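Local structure of Lmo2445 protein (Listeria monocytogenes EGD-e, 5HZL) at residues G159-D164 against S184-I189. The protein is a secreted internalin-like leucine-rich-repeat protein of unknown function that binds calcium ions. Numbering follows the deposited sequence.
With CA (calcium ion), chain D.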
loop_
_atom_site.group_PDB
_atom_site.type_symbol
_atom_site.label_atom_id
_atom_site.label_comp_id
_atom_site.label_asym_id
_atom_site.label_seq_id
_atom_site.Cartn_x
_atom_site.Cartn_y
_atom_site.Cartn_z
ATOM N N GLY A 159 10.413 -2.071 0.657
ATOM C CA GLY A 159 11.584 -1.247 0.867
ATOM C C GLY A 159 11.613 -0.487 2.162
ATOM O O GLY A 159 10.980 -0.872 3.143
ATOM N N TYR A 160 12.371 0.598 2.139
ATOM C CA TYR A 160 12.553 1.461 3.278
ATOM C C TYR A 160 11.545 2.609 3.322
ATOM O O TYR A 160 11.215 3.174 2.290
ATOM C CB TYR A 160 13.979 2.056 3.204
ATOM C CG TYR A 160 14.335 3.003 4.335
ATOM C CD1 TYR A 160 14.908 2.528 5.515
ATOM C CD2 TYR A 160 14.100 4.365 4.225
ATOM C CE1 TYR A 160 15.226 3.384 6.557
ATOM C CE2 TYR A 160 14.419 5.230 5.259
ATOM C CZ TYR A 160 14.978 4.735 6.420
ATOM O OH TYR A 160 15.287 5.602 7.429
ATOM N N ILE A 161 11.066 2.937 4.522
ATOM C CA ILE A 161 10.175 4.086 4.719
ATOM C C ILE A 161 10.707 4.917 5.878
ATOM O O ILE A 161 11.182 4.378 6.880
ATOM C CB ILE A 161 8.691 3.742 4.902
ATOM C CG1 ILE A 161 8.421 2.923 6.158
ATOM C CG2 ILE A 161 8.195 2.992 3.677
ATOM C CD1 ILE A 161 6.939 2.668 6.328
ATOM N N ALA A 162 10.614 6.231 5.718
ATOM C CA ALA A 162 11.118 7.171 6.696
ATOM C C ALA A 162 10.424 7.097 8.054
ATOM O O ALA A 162 9.260 6.723 8.151
ATOM C CB ALA A 162 11.040 8.582 6.133
ATOM N N GLU A 163 11.175 7.440 9.097
ATOM C CA GLU A 163 10.658 7.465 10.454
ATOM C C GLU A 163 9.521 8.477 10.565
ATOM O O GLU A 163 8.552 8.226 11.265
ATOM C CB GLU A 163 11.764 7.794 11.495
ATOM C CG GLU A 163 12.863 6.735 11.646
ATOM C CD GLU A 163 13.873 7.012 12.782
ATOM O OE1 GLU A 163 14.710 6.122 13.075
ATOM O OE2 GLU A 163 13.849 8.100 13.411
ATOM N N ASP A 164 9.639 9.588 9.837
ATOM C CA ASP A 164 8.647 10.690 9.880
ATOM C C ASP A 164 7.433 10.695 8.907
ATOM O O ASP A 164 6.660 11.667 8.911
ATOM C CB ASP A 164 9.367 12.073 9.882
ATOM C CG ASP A 164 10.245 12.327 8.645
ATOM O OD1 ASP A 164 10.223 11.537 7.683
ATOM O OD2 ASP A 164 10.970 13.346 8.645
ATOM N N SER A 184 11.892 -1.451 7.291
ATOM C CA SER A 184 12.019 -0.338 8.184
ATOM C C SER A 184 10.678 -0.103 8.859
ATOM O O SER A 184 9.653 -0.600 8.387
ATOM C CB SER A 184 12.399 0.849 7.306
ATOM O OG SER A 184 12.403 2.075 8.000
ATOM N N ILE A 185 10.691 0.661 9.947
ATOM C CA ILE A 185 9.490 0.970 10.688
ATOM C C ILE A 185 9.188 2.475 10.667
ATOM O O ILE A 185 10.109 3.291 10.819
ATOM C CB ILE A 185 9.642 0.549 12.174
ATOM C CG1 ILE A 185 9.959 -0.946 12.289
ATOM C CG2 ILE A 185 8.386 0.880 12.996
ATOM C CD1 ILE A 185 10.109 -1.446 13.719
ATOM N N PRO A 186 7.902 2.851 10.466
ATOM C CA PRO A 186 7.525 4.264 10.559
ATOM C C PRO A 186 7.425 4.573 12.064
ATOM O O PRO A 186 6.341 4.570 12.638
ATOM C CB PRO A 186 6.167 4.315 9.866
ATOM C CG PRO A 186 5.609 2.952 10.020
ATOM C CD PRO A 186 6.767 2.009 10.048
ATOM N N GLU A 187 8.571 4.822 12.688
ATOM C CA GLU A 187 8.633 5.067 14.130
ATOM C C GLU A 187 7.796 6.189 14.712
ATOM O O GLU A 187 7.055 5.961 15.662
ATOM C CB GLU A 187 10.076 5.267 14.597
ATOM C CG GLU A 187 10.918 4.014 14.506
ATOM C CD GLU A 187 12.262 4.171 15.179
ATOM O OE1 GLU A 187 12.800 3.135 15.619
ATOM O OE2 GLU A 187 12.770 5.318 15.297
ATOM N N ASP A 188 7.927 7.391 14.161
ATOM C CA ASP A 188 7.199 8.543 14.696
ATOM C C ASP A 188 5.720 8.296 14.968
ATOM O O ASP A 188 5.258 8.512 16.093
ATOM C CB ASP A 188 7.332 9.779 13.794
ATOM C CG ASP A 188 8.747 10.341 13.738
ATOM O OD1 ASP A 188 9.718 9.656 14.111
ATOM O OD2 ASP A 188 8.873 11.502 13.302
ATOM N N ILE A 189 5.001 7.825 13.951
ATOM C CA ILE A 189 3.563 7.589 14.072
ATOM C C ILE A 189 3.218 6.535 15.133
ATOM O O ILE A 189 2.251 6.729 15.879
ATOM C CB ILE A 189 2.903 7.290 12.698
ATOM C CG1 ILE A 189 1.378 7.448 12.760
ATOM C CG2 ILE A 189 3.321 5.933 12.154
ATOM C CD1 ILE A 189 0.914 8.852 13.110
HETATM CA CA CA D . 15.272 5.799 15.541
HETATM O O HOH W 1 5.892 7.583 11.437
#
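Glu-163, Ser-184 and Ile-161 carry most of the meeting between 159-164 and 184-189, two segments that run in roughly the same direction. They illustrate how successive turns of a leucine-rich-repeat solenoid are tied together. The side chains of Glu-163 and Glu-187 lie side by side and point the same way, their carboxylate planes turned 34° from each other. One oxygen of each binds the same calcium ion, Glu-163 OE1 at 2.5 Å and Glu-187 OE2 at 2.6 Å. The metal probably offsets the repulsion of two carboxylates brought so close.

Away from the metal, the backbone takes over. Glu-163 O accepts a hydrogen bond from Asp-188 N at 3.1 Å, and a second from a water that in turn accepts from Ile-189 N. The Asp-188 donor is tilted 32° from the carbonyl plane. The carbonyl is thereby linked to two N-H groups in the first turn of helix 187-191, which Pro-186 precedes as N-cap residue.

At the other end, with OG anti to the backbone N (chi1 172°), Ser-184 turns its hydroxyl to Ile-161 O. The hydrogen bond that Ser-184 OG donates to Ile-161 O spans 2.8 Å and lies in the carbonyl plane. The same OG approaches the Tyr-160 ring obliquely, 3.4 Å from CE1. Ile-161 contributes its tip as well: CD1 reaches the Pro-186 ring, 3.8 Å from CD.

Gly-159, at the end of strand 158-159, pairs through its backbone with Ile-183, extending the link between turns. Helix 223-227 packs alongside, with Pro-223 on Tyr-160 and Gln-227 touching both glutamates, while Phe-200 covers Ile-185 and Pro-186.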